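Local coordinates for FAD-binding oxidoreductase (Gulosibacter chungangensis, PDB 7PBG), which oxidises 4-ethylphenol with the help of a bound FAD cofactor, probably dehydrogenating the alkyl side chain to give 4-vinylphenol, at residues V38-P46 and N89-P97; F53-T64 and T100-M111. All coordinates share one frame; numbering follows the deposited sequence.

Contact 1. Residues V38-P46 and N89-P97; sequences VSEYDDKFP and NLGYGGSSP. With FAD (flavin-adenine dinucleotide), chain C.
The hydroxyl of Ser95 joins two loops: its OG donates to the carbonyl O of Tyr41 at 2.5 Å and accepts from a water that also donates to Glu40 O. With OG lying between the Ser95 backbone N and carbonyl carbon (chi1 55°), it comes in above the plane of the Tyr41 carbonyl, at a C=O...OG angle of 103°, and stays close enough to touch Tyr41 CB at 3.6 Å. A second water bridges Asp42 O and Ser95 N. Further on, the carboxylate of Asp43 lies against the backbone of Gly93, with Asp43 CG 3.3 Å from Gly93 O. Asp43 OD1 accepts from Phe45 N at 2.9 Å from above the carboxylate plane, an Asx turn that fixes the rotation of the group. The same OD1 accepts from a water that in turn receives the N-H groups of Gly91 and Gly93, while OD2 is bound by His479. Ser96 also turns inward, its OG meeting Gly93 O at 2.7 Å on a lone pair in the carbonyl plane.

Residues 89-97 follow strand 81-84 of the FAD-binding domain, and their tight course comes from successive turns and a G1 beta bulge, Gly93 and Gly94 facing Asn89. Asn89 O receives Tyr92 N and Gly94 N from opposite faces of its plane, and on the cofactor side Asn89 N stands 3.3 Å from FAD O5'. Beside Asn89, Leu90 sets its CD2 methyl over the Phe45 ring, 4.2 Å from the centroid and 9° off the normal, a CH-pi contact. Lys44 CB flanks that methyl at 3.7 Å. The Phe45 ring also meets, edge-to-face, His395, the residue that carries the FAD covalently.

Contact 2. Residues F53-T64 and T100-M111; sequences FKGSAVIWPGST and TGTVLLHLGKRM
Lys109 lies along one face of the Trp60 indole like a strap. Its CB and CG start beside Trp60 CD1, its CD passes over the five-membered ring, and bends at chi2 and chi4 bring NZ above the six-membered ring, 3.4 Å from the centroid and 4° off the normal, a close cation-pi contact. His106 bounds the indole elsewhere: its CB is 3.9 Å from Trp60 CD1, and its carbonyl O lies at the edge of the indole in the ring plane.

Where Gly62 has no side chain, the flat guanidinium of Arg110 settles over its backbone, Gly62 CA lying 3.4 Å above the guanidinium plane. Arg110 NH1 then reaches Trp60 O at 3.0 Å, within the plane of the group. Met111 fills the next hollow: bent at its last torsion (chi3 71°), it runs past Pro61 O and sets CE against the Ser63-Thr64 peptide, 3.5 Å from Ser63 C. Gly55, lacking a side chain, lets Thr102 O come within 3.1 Å of its CA and leaves room for Leu104 beside it.

Between these ends, strands 57-59 and 103-106 pair in parallel through backbone bonds such as Ile59 N to Leu104 O. Strand 103-106 is inserted between 57-59 and 81-84, strands 57-59 and 81-84 being joined through helix 64-77 in a beta-alpha-beta crossover. Ile59 CD1 meets Val103 CG1 at 3.7 Å on the face where Ile59 packs on Phe22 and Ile70 of flanking helices. At the entry to the pairing, Ser56 OG donates to Gly101 O at 2.7 Å, standing 59° out of the carbonyl plane.

Neither segment contains a carboxylate side chain; the charges of Lys109 and Arg110, the latter also meeting Tyr30, are probably eased by pi electrons and a carbonyl dipole rather than by a salt bridge across the contact.

How the contacts relate
The two contacts interlock along the chain, since their segments alternate, and their centres are 13 Å apart. Tyr41 links them: from contact 1 its OH reaches into contact 2, probably hydrogen-bonded to His106 ND1 at 2.7 Å and to Trp60 NE1 at 3.0 Å. Packing adds a second junction, where Pro97 CD lies 3.1 Å from Phe53 O. Both contacts border the cofactor, at different points. Contact 1 contributes Asn89, Leu90 and Gly94 to the FAD pocket, while in contact 2 the side chain of Leu107 comes within about 4 Å of FAD. Strands 57-59 and 103-106 thus belong to the same neighbourhood as the loop 89-97 that lines part of the FAD pocket.

Contact 1. Residues V38-P46 and N89-P97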
loop_
_atom_site.group_PDB
_atom_site.type_symbol
_atom_site.label_atom_id
_atom_site.label_comp_id
_atom_site.label_asym_id
_atom_site.label_seq_id
_atom_site.Cartn_x
_atom_site.Cartn_y
_atom_site.Cartn_z
ATOM N N VAL A 38 36.429 -5.653 -5.882
ATOM C CA VAL A 38 35.551 -5.355 -4.712
ATOM C C VAL A 38 35.439 -3.839 -4.478
ATOM O O VAL A 38 34.353 -3.380 -4.069
ATOM C CB VAL A 38 35.971 -6.113 -3.453
ATOM C CG1 VAL A 38 35.024 -5.865 -2.290
ATOM C CG2 VAL A 38 36.084 -7.604 -3.721
ATOM N N SER A 39 36.499 -3.066 -4.744
ATOM C CA SER A 39 36.556 -1.619 -4.429
ATOM C C SER A 39 35.543 -0.864 -5.280
ATOM O O SER A 39 35.116 0.213 -4.841
ATOM C CB SER A 39 37.966 -1.040 -4.590
ATOM O OG SER A 39 38.429 -1.178 -5.914
ATOM N N GLU A 40 35.197 -1.413 -6.440
ATOM C CA GLU A 40 34.110 -0.889 -7.308
ATOM C C GLU A 40 32.818 -0.739 -6.479
ATOM O O GLU A 40 31.946 0.068 -6.871
ATOM C CB GLU A 40 33.901 -1.841 -8.477
ATOM C CG GLU A 40 32.920 -1.352 -9.520
ATOM C CD GLU A 40 32.979 -2.143 -10.827
ATOM O OE1 GLU A 40 34.111 -2.438 -11.300
ATOM O OE2 GLU A 40 31.902 -2.477 -11.374
ATOM N N TYR A 41 32.656 -1.553 -5.447
ATOM C CA TYR A 41 31.377 -1.671 -4.685
ATOM C C TYR A 41 31.481 -0.869 -3.389
ATOM O O TYR A 41 30.523 -0.893 -2.607
ATOM C CB TYR A 41 30.986 -3.144 -4.476
ATOM C CG TYR A 41 30.570 -3.825 -5.743
ATOM C CD1 TYR A 41 29.267 -3.765 -6.201
ATOM C CD2 TYR A 41 31.523 -4.423 -6.558
ATOM C CE1 TYR A 41 28.880 -4.401 -7.371
ATOM C CE2 TYR A 41 31.155 -5.051 -7.729
ATOM C CZ TYR A 41 29.834 -5.034 -8.147
ATOM O OH TYR A 41 29.481 -5.641 -9.325
ATOM N N ASP A 42 32.613 -0.221 -3.109
ATOM C CA ASP A 42 32.669 0.765 -1.998
ATOM C C ASP A 42 31.787 1.984 -2.354
ATOM O O ASP A 42 31.559 2.271 -3.532
ATOM C CB ASP A 42 34.107 1.221 -1.745
ATOM C CG ASP A 42 35.034 0.109 -1.268
ATOM O OD1 ASP A 42 34.521 -0.964 -0.826
ATOM O OD2 ASP A 42 36.268 0.349 -1.322
ATOM N N ASP A 43 31.277 2.681 -1.340
ATOM C CA ASP A 43 30.376 3.826 -1.547
ATOM C C ASP A 43 31.089 4.838 -2.444
ATOM O O ASP A 43 32.216 5.264 -2.090
ATOM C CB ASP A 43 30.021 4.427 -0.179
ATOM C CG ASP A 43 28.955 5.492 -0.159
ATOM O OD1 ASP A 43 28.514 5.908 -1.281
ATOM O OD2 ASP A 43 28.530 5.881 1.012
ATOM N N LYS A 44 30.427 5.294 -3.517
ATOM C CA LYS A 44 30.992 6.356 -4.376
ATOM C C LYS A 44 31.051 7.693 -3.637
ATOM O O LYS A 44 31.947 8.515 -3.969
ATOM C CB LYS A 44 30.187 6.507 -5.664
ATOM C CG LYS A 44 30.081 5.260 -6.518
ATOM C CD LYS A 44 31.405 4.660 -6.891
ATOM C CE LYS A 44 31.300 3.600 -7.975
ATOM N NZ LYS A 44 32.572 2.846 -8.085
ATOM N N PHE A 45 30.116 7.918 -2.686
ATOM C CA PHE A 45 29.907 9.175 -1.918
ATOM C C PHE A 45 29.997 8.865 -0.444
ATOM O O PHE A 45 29.060 9.081 0.335
ATOM C CB PHE A 45 28.572 9.859 -2.228
ATOM C CG PHE A 45 28.305 10.242 -3.654
ATOM C CD1 PHE A 45 29.284 10.226 -4.637
ATOM C CD2 PHE A 45 27.013 10.580 -4.011
ATOM C CE1 PHE A 45 28.982 10.595 -5.937
ATOM C CE2 PHE A 45 26.718 10.938 -5.312
ATOM C CZ PHE A 45 27.689 10.952 -6.264
ATOM N N PRO A 46 31.211 8.488 0.006
ATOM C CA PRO A 46 31.448 8.275 1.429
ATOM C C PRO A 46 31.440 9.578 2.223
ATOM O O PRO A 46 31.692 10.643 1.716
ATOM C CB PRO A 46 32.832 7.632 1.423
ATOM C CG PRO A 46 33.519 8.305 0.274
ATOM C CD PRO A 46 32.437 8.337 -0.794
ATOM N N ASN A 89 22.692 3.188 -5.066
ATOM C CA ASN A 89 21.904 3.940 -4.047
ATOM C C ASN A 89 22.720 5.163 -3.586
ATOM O O ASN A 89 22.923 5.329 -2.383
ATOM C CB ASN A 89 21.477 2.991 -2.945
ATOM C CG ASN A 89 20.306 3.498 -2.124
ATOM O OD1 ASN A 89 19.472 4.279 -2.620
ATOM N ND2 ASN A 89 20.228 3.058 -0.882
ATOM N N LEU A 90 23.158 5.993 -4.538
ATOM C CA LEU A 90 23.965 7.191 -4.278
ATOM C C LEU A 90 23.195 8.110 -3.349
ATOM O O LEU A 90 21.980 8.348 -3.586
ATOM C CB LEU A 90 24.280 7.895 -5.593
ATOM C CG LEU A 90 25.190 7.111 -6.527
ATOM C CD1 LEU A 90 25.325 7.908 -7.795
ATOM C CD2 LEU A 90 26.547 6.808 -5.907
ATOM N N GLY A 91 23.901 8.613 -2.339
ATOM C CA GLY A 91 23.362 9.515 -1.317
ATOM C C GLY A 91 22.846 8.788 -0.099
ATOM O O GLY A 91 22.475 9.488 0.899
ATOM N N TYR A 92 22.840 7.433 -0.155
ATOM C CA TYR A 92 22.295 6.568 0.911
ATOM C C TYR A 92 23.281 5.437 1.184
ATOM O O TYR A 92 22.946 4.556 1.977
ATOM C CB TYR A 92 20.904 6.062 0.523
ATOM C CG TYR A 92 19.902 7.184 0.360
ATOM C CD1 TYR A 92 19.324 7.839 1.445
ATOM C CD2 TYR A 92 19.403 7.453 -0.889
ATOM C CE1 TYR A 92 18.379 8.850 1.250
ATOM C CE2 TYR A 92 18.459 8.440 -1.101
ATOM C CZ TYR A 92 17.890 9.091 -0.016
ATOM O OH TYR A 92 16.982 10.061 -0.288
ATOM N N GLY A 93 24.447 5.440 0.544
ATOM C CA GLY A 93 25.481 4.435 0.809
ATOM C C GLY A 93 25.954 3.745 -0.454
ATOM O O GLY A 93 26.853 2.948 -0.336
ATOM N N GLY A 94 25.343 4.003 -1.615
ATOM C CA GLY A 94 25.762 3.357 -2.868
ATOM C C GLY A 94 25.517 1.864 -2.807
ATOM O O GLY A 94 24.347 1.465 -2.668
ATOM N N SER A 95 26.554 1.052 -2.994
ATOM C CA SER A 95 26.490 -0.429 -2.879
ATOM C C SER A 95 27.097 -0.888 -1.554
ATOM O O SER A 95 27.213 -2.097 -1.340
ATOM C CB SER A 95 27.184 -1.063 -4.050
ATOM O OG SER A 95 28.518 -0.570 -4.148
ATOM N N SER A 96 27.379 0.025 -0.632
ATOM C CA SER A 96 28.178 -0.304 0.564
ATOM C C SER A 96 27.271 -0.979 1.586
ATOM O O SER A 96 26.114 -0.624 1.752
ATOM C CB SER A 96 28.925 0.892 1.124
ATOM O OG SER A 96 28.116 1.880 1.741
ATOM N N PRO A 97 27.815 -1.992 2.301
ATOM C CA PRO A 97 27.101 -2.671 3.370
ATOM C C PRO A 97 27.194 -1.867 4.661
ATOM O O PRO A 97 28.048 -0.993 4.807
ATOM C CB PRO A 97 27.925 -3.959 3.493
ATOM C CG PRO A 97 29.316 -3.481 3.274
ATOM C CD PRO A 97 29.189 -2.456 2.161
HETATM P PA FAD C . 19.973 -0.581 -5.174
HETATM O O1A FAD C . 21.222 0.108 -4.729
HETATM O O2A FAD C . 20.097 -1.827 -6.015
HETATM O O5B FAD C . 19.144 -0.949 -3.893
HETATM C C5B FAD C . 18.963 -0.030 -2.826
HETATM C C4B FAD C . 18.772 -0.830 -1.560
HETATM O O4B FAD C . 17.551 -1.621 -1.633
HETATM C C3B FAD C . 19.864 -1.864 -1.245
HETATM O O3B FAD C . 20.987 -1.257 -0.609
HETATM C C2B FAD C . 19.102 -2.905 -0.411
HETATM O O2B FAD C . 19.003 -2.450 0.926
HETATM C C1B FAD C . 17.750 -2.926 -1.116
HETATM N N9A FAD C . 17.653 -3.864 -2.204
HETATM C C8A FAD C . 17.783 -3.572 -3.525
HETATM N N7A FAD C . 17.623 -4.621 -4.278
HETATM C C5A FAD C . 17.440 -5.668 -3.406
HETATM C C6A FAD C . 17.168 -7.024 -3.613
HETATM N N6A FAD C . 17.134 -7.588 -4.827
HETATM N N1A FAD C . 17.018 -7.794 -2.511
HETATM C C2A FAD C . 17.059 -7.204 -1.289
HETATM N N3A FAD C . 17.272 -5.931 -0.981
HETATM C C4A FAD C . 17.459 -5.208 -2.104
HETATM N N1 FAD C . 15.976 8.344 -5.583
HETATM C C2 FAD C . 14.677 8.334 -5.825
HETATM O O2 FAD C . 13.939 7.429 -5.358
HETATM N N3 FAD C . 14.108 9.236 -6.647
HETATM C C4 FAD C . 14.808 10.266 -7.209
HETATM O O4 FAD C . 14.244 11.027 -8.019
HETATM C C4X FAD C . 16.162 10.345 -6.946
HETATM N N5 FAD C . 16.827 11.340 -7.470
HETATM C C5X FAD C . 18.174 11.386 -7.202
HETATM C C6 FAD C . 18.915 12.430 -7.773
HETATM C C7 FAD C . 20.283 12.526 -7.607
HETATM C C7M FAD C . 21.040 13.664 -8.261
HETATM C C8 FAD C . 20.939 11.534 -6.848
HETATM C C8M FAD C . 22.422 11.596 -6.639
HETATM C C9 FAD C . 20.216 10.521 -6.252
HETATM C C9A FAD C . 18.824 10.404 -6.421
HETATM N N10 FAD C . 18.073 9.362 -5.884
HETATM C C10 FAD C . 16.712 9.293 -6.141
HETATM C "C1'" FAD C . 18.701 8.250 -5.124
HETATM C "C2'" FAD C . 19.135 7.073 -6.012
HETATM O "O2'" FAD C . 19.791 7.548 -7.237
HETATM C "C3'" FAD C . 17.993 6.152 -6.490
HETATM O "O3'" FAD C . 17.100 5.898 -5.433
HETATM C "C4'" FAD C . 18.431 4.810 -7.091
HETATM O "O4'" FAD C . 17.410 4.308 -7.968
HETATM C "C5'" FAD C . 18.729 3.803 -6.014
HETATM O "O5'" FAD C . 19.746 2.876 -6.418
HETATM P P FAD C . 19.380 1.488 -7.117
HETATM O O1P FAD C . 20.596 0.998 -7.844
HETATM O O2P FAD C . 18.131 1.728 -7.904
HETATM O O3P FAD C . 19.043 0.511 -5.897
HETATM O O HOH W 1 29.483 1.004 -6.227
HETATM O O HOH W 2 28.674 2.895 -4.267
HETATM O O HOH W 3 26.033 7.260 -0.948
HETATM O O HOH W 4 29.617 4.546 3.026
#

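Contact 2. Residues F53-T64 and T100-M111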
loop_
_atom_site.group_PDB
_atom_site.type_symbol
_atom_site.label_atom_id
_atom_site.label_comp_id
_atom_site.label_asym_id
_atom_site.label_seq_id
_atom_site.Cartn_x
_atom_site.Cartn_y
_atom_site.Cartn_z
ATOM N N PHE A 53 32.019 0.363 6.265
ATOM C CA PHE A 53 31.084 0.121 5.143
ATOM C C PHE A 53 31.876 -0.461 3.961
ATOM O O PHE A 53 31.420 -0.336 2.834
ATOM C CB PHE A 53 30.368 1.413 4.733
ATOM C CG PHE A 53 29.786 2.179 5.909
ATOM C CD1 PHE A 53 28.857 1.577 6.735
ATOM C CD2 PHE A 53 30.203 3.461 6.215
ATOM C CE1 PHE A 53 28.337 2.247 7.833
ATOM C CE2 PHE A 53 29.699 4.129 7.326
ATOM C CZ PHE A 53 28.788 3.514 8.153
ATOM N N LYS A 54 33.005 -1.113 4.204
ATOM C CA LYS A 54 33.784 -1.733 3.089
ATOM C C LYS A 54 33.514 -3.235 3.064
ATOM O O LYS A 54 33.947 -3.958 4.012
ATOM C CB LYS A 54 35.279 -1.398 3.170
ATOM C CG LYS A 54 35.595 0.093 3.165
ATOM C CD LYS A 54 35.802 0.692 1.851
ATOM C CE LYS A 54 36.123 2.174 1.924
ATOM N NZ LYS A 54 37.559 2.410 2.216
ATOM N N GLY A 55 32.933 -3.732 1.961
ATOM C CA GLY A 55 32.659 -5.169 1.818
ATOM C C GLY A 55 33.947 -5.962 1.593
ATOM O O GLY A 55 34.983 -5.355 1.204
ATOM N N SER A 56 33.880 -7.276 1.797
ATOM C CA SER A 56 35.028 -8.215 1.750
ATOM C C SER A 56 35.127 -8.848 0.381
ATOM O O SER A 56 36.227 -9.308 -0.001
ATOM C CB SER A 56 34.893 -9.291 2.766
ATOM O OG SER A 56 33.624 -9.952 2.633
ATOM N N ALA A 57 33.989 -8.993 -0.295
ATOM C CA ALA A 57 33.908 -9.821 -1.500
ATOM C C ALA A 57 32.625 -9.414 -2.204
ATOM O O ALA A 57 31.738 -8.820 -1.549
ATOM C CB ALA A 57 33.911 -11.288 -1.152
ATOM N N VAL A 58 32.580 -9.709 -3.477
ATOM C CA VAL A 58 31.323 -9.558 -4.246
ATOM C C VAL A 58 31.060 -10.837 -4.999
ATOM O O VAL A 58 31.994 -11.441 -5.551
ATOM C CB VAL A 58 31.336 -8.305 -5.138
ATOM C CG1 VAL A 58 32.382 -8.337 -6.261
ATOM C CG2 VAL A 58 29.960 -8.105 -5.718
ATOM N N ILE A 59 29.788 -11.227 -5.018
ATOM C CA ILE A 59 29.325 -12.425 -5.743
ATOM C C ILE A 59 28.264 -11.960 -6.735
ATOM O O ILE A 59 27.398 -11.159 -6.370
ATOM C CB ILE A 59 28.759 -13.473 -4.777
ATOM C CG1 ILE A 59 29.771 -13.859 -3.698
ATOM C CG2 ILE A 59 28.247 -14.668 -5.564
ATOM C CD1 ILE A 59 29.241 -14.829 -2.659
ATOM N N TRP A 60 28.340 -12.513 -7.928
ATOM C CA TRP A 60 27.391 -12.279 -9.028
ATOM C C TRP A 60 26.548 -13.524 -9.205
ATOM O O TRP A 60 26.833 -14.386 -10.040
ATOM C CB TRP A 60 28.205 -11.949 -10.279
ATOM C CG TRP A 60 28.989 -10.693 -10.129
ATOM C CD1 TRP A 60 28.567 -9.519 -9.591
ATOM C CD2 TRP A 60 30.343 -10.474 -10.555
ATOM N NE1 TRP A 60 29.559 -8.575 -9.665
ATOM C CE2 TRP A 60 30.660 -9.127 -10.248
ATOM C CE3 TRP A 60 31.302 -11.279 -11.179
ATOM C CZ2 TRP A 60 31.911 -8.574 -10.506
ATOM C CZ3 TRP A 60 32.536 -10.724 -11.454
ATOM C CH2 TRP A 60 32.816 -9.388 -11.143
ATOM N N PRO A 61 25.463 -13.682 -8.430
ATOM C CA PRO A 61 24.591 -14.811 -8.627
ATOM C C PRO A 61 23.846 -14.778 -9.963
ATOM O O PRO A 61 23.534 -13.686 -10.441
ATOM C CB PRO A 61 23.584 -14.770 -7.467
ATOM C CG PRO A 61 23.855 -13.502 -6.709
ATOM C CD PRO A 61 25.026 -12.788 -7.349
ATOM N N GLY A 62 23.589 -15.969 -10.501
ATOM C CA GLY A 62 23.055 -16.161 -11.859
ATOM C C GLY A 62 21.573 -16.472 -11.871
ATOM O O GLY A 62 21.004 -16.491 -12.981
ATOM N N SER A 63 20.957 -16.693 -10.702
ATOM C CA SER A 63 19.602 -17.290 -10.571
ATOM C C SER A 63 19.140 -17.226 -9.120
ATOM O O SER A 63 19.985 -17.125 -8.216
ATOM C CB SER A 63 19.556 -18.695 -11.041
ATOM O OG SER A 63 20.247 -19.522 -10.122
ATOM N N THR A 64 17.845 -17.353 -8.899
ATOM C CA THR A 64 17.267 -17.514 -7.546
ATOM C C THR A 64 17.990 -18.690 -6.836
ATOM O O THR A 64 18.334 -18.558 -5.638
ATOM C CB THR A 64 15.767 -17.770 -7.643
ATOM O OG1 THR A 64 15.212 -16.651 -8.356
ATOM C CG2 THR A 64 15.141 -17.886 -6.258
ATOM N N THR A 100 31.571 -3.558 8.000
ATOM C CA THR A 100 32.847 -3.873 7.343
ATOM C C THR A 100 32.955 -5.407 7.188
ATOM O O THR A 100 32.650 -6.085 8.164
ATOM C CB THR A 100 33.988 -3.276 8.169
ATOM O OG1 THR A 100 33.783 -1.865 8.193
ATOM C CG2 THR A 100 35.327 -3.655 7.580
ATOM N N GLY A 101 33.379 -5.914 6.024
ATOM C CA GLY A 101 33.646 -7.345 5.809
ATOM C C GLY A 101 32.415 -8.091 5.318
ATOM O O GLY A 101 32.535 -9.285 5.022
ATOM N N THR A 102 31.305 -7.375 5.064
ATOM C CA THR A 102 30.082 -8.008 4.528
ATOM C C THR A 102 30.413 -8.519 3.136
ATOM O O THR A 102 31.145 -7.828 2.427
ATOM C CB THR A 102 28.906 -7.051 4.606
ATOM O OG1 THR A 102 28.692 -6.814 6.004
ATOM C CG2 THR A 102 27.636 -7.589 3.947
ATOM N N VAL A 103 29.899 -9.694 2.793
ATOM C CA VAL A 103 29.980 -10.221 1.410
ATOM C C VAL A 103 28.839 -9.559 0.632
ATOM O O VAL A 103 27.679 -9.690 1.076
ATOM C CB VAL A 103 29.905 -11.749 1.399
ATOM C CG1 VAL A 103 29.707 -12.291 0.010
ATOM C CG2 VAL A 103 31.141 -12.371 2.054
ATOM N N LEU A 104 29.130 -8.941 -0.500
ATOM C CA LEU A 104 28.094 -8.231 -1.298
ATOM C C LEU A 104 27.536 -9.172 -2.361
ATOM O O LEU A 104 28.345 -9.950 -3.002
ATOM C CB LEU A 104 28.731 -7.004 -1.912
ATOM C CG LEU A 104 29.570 -6.154 -0.948
ATOM C CD1 LEU A 104 30.038 -4.906 -1.656
ATOM C CD2 LEU A 104 28.779 -5.778 0.285
ATOM N N LEU A 105 26.209 -9.142 -2.541
ATOM C CA LEU A 105 25.557 -9.879 -3.645
ATOM C C LEU A 105 25.065 -8.826 -4.631
ATOM O O LEU A 105 24.074 -8.216 -4.353
ATOM C CB LEU A 105 24.385 -10.733 -3.152
ATOM C CG LEU A 105 24.740 -12.060 -2.502
ATOM C CD1 LEU A 105 25.825 -11.930 -1.451
ATOM C CD2 LEU A 105 23.494 -12.751 -1.956
ATOM N N HIS A 106 25.728 -8.673 -5.774
ATOM C CA HIS A 106 25.218 -7.799 -6.850
ATOM C C HIS A 106 24.354 -8.651 -7.788
ATOM O O HIS A 106 24.873 -9.203 -8.758
ATOM C CB HIS A 106 26.375 -7.084 -7.514
ATOM C CG HIS A 106 25.939 -6.179 -8.601
ATOM N ND1 HIS A 106 26.788 -5.749 -9.556
ATOM C CD2 HIS A 106 24.721 -5.720 -8.916
ATOM C CE1 HIS A 106 26.117 -5.006 -10.427
ATOM N NE2 HIS A 106 24.854 -4.961 -10.047
ATOM N N LEU A 107 23.062 -8.699 -7.499
ATOM C CA LEU A 107 22.102 -9.531 -8.231
ATOM C C LEU A 107 21.991 -9.066 -9.673
ATOM O O LEU A 107 21.804 -9.912 -10.529
ATOM C CB LEU A 107 20.741 -9.531 -7.531
ATOM C CG LEU A 107 20.582 -10.656 -6.506
ATOM C CD1 LEU A 107 21.334 -10.365 -5.240
ATOM C CD2 LEU A 107 19.119 -10.956 -6.242
ATOM N N GLY A 108 22.024 -7.748 -9.893
ATOM C CA GLY A 108 21.653 -7.187 -11.188
ATOM C C GLY A 108 22.720 -7.443 -12.247
ATOM O O GLY A 108 22.406 -7.271 -13.423
ATOM N N LYS A 109 23.945 -7.800 -11.880
ATOM C CA LYS A 109 25.024 -8.031 -12.877
ATOM C C LYS A 109 24.515 -9.078 -13.882
ATOM O O LYS A 109 24.647 -8.834 -15.110
ATOM C CB LYS A 109 26.312 -8.457 -12.152
ATOM C CG LYS A 109 27.486 -8.851 -13.053
ATOM C CD LYS A 109 28.610 -7.885 -13.169
ATOM C CE LYS A 109 29.510 -8.182 -14.358
ATOM N NZ LYS A 109 30.641 -9.057 -13.979
ATOM N N ARG A 110 23.975 -10.216 -13.392
ATOM C CA ARG A 110 23.543 -11.348 -14.247
ATOM C C ARG A 110 22.024 -11.539 -14.237
ATOM O O ARG A 110 21.490 -12.102 -15.218
ATOM C CB ARG A 110 24.234 -12.620 -13.772
ATOM C CG ARG A 110 25.740 -12.493 -13.881
ATOM C CD ARG A 110 26.425 -13.683 -13.290
ATOM N NE ARG A 110 26.061 -14.899 -13.999
ATOM C CZ ARG A 110 26.107 -16.129 -13.487
ATOM N NH1 ARG A 110 26.529 -16.317 -12.253
ATOM N NH2 ARG A 110 25.819 -17.172 -14.249
ATOM N N MET A 111 21.331 -11.182 -13.162
ATOM C CA MET A 111 19.874 -11.408 -13.099
ATOM C C MET A 111 19.183 -10.141 -13.598
ATOM O O MET A 111 18.834 -9.283 -12.746
ATOM C CB MET A 111 19.478 -11.750 -11.667
ATOM C CG MET A 111 20.147 -13.044 -11.207
ATOM S SD MET A 111 19.845 -13.427 -9.454
ATOM C CE MET A 111 18.111 -13.861 -9.530
HETATM O O HOH W 5 24.775 -11.196 -10.740
#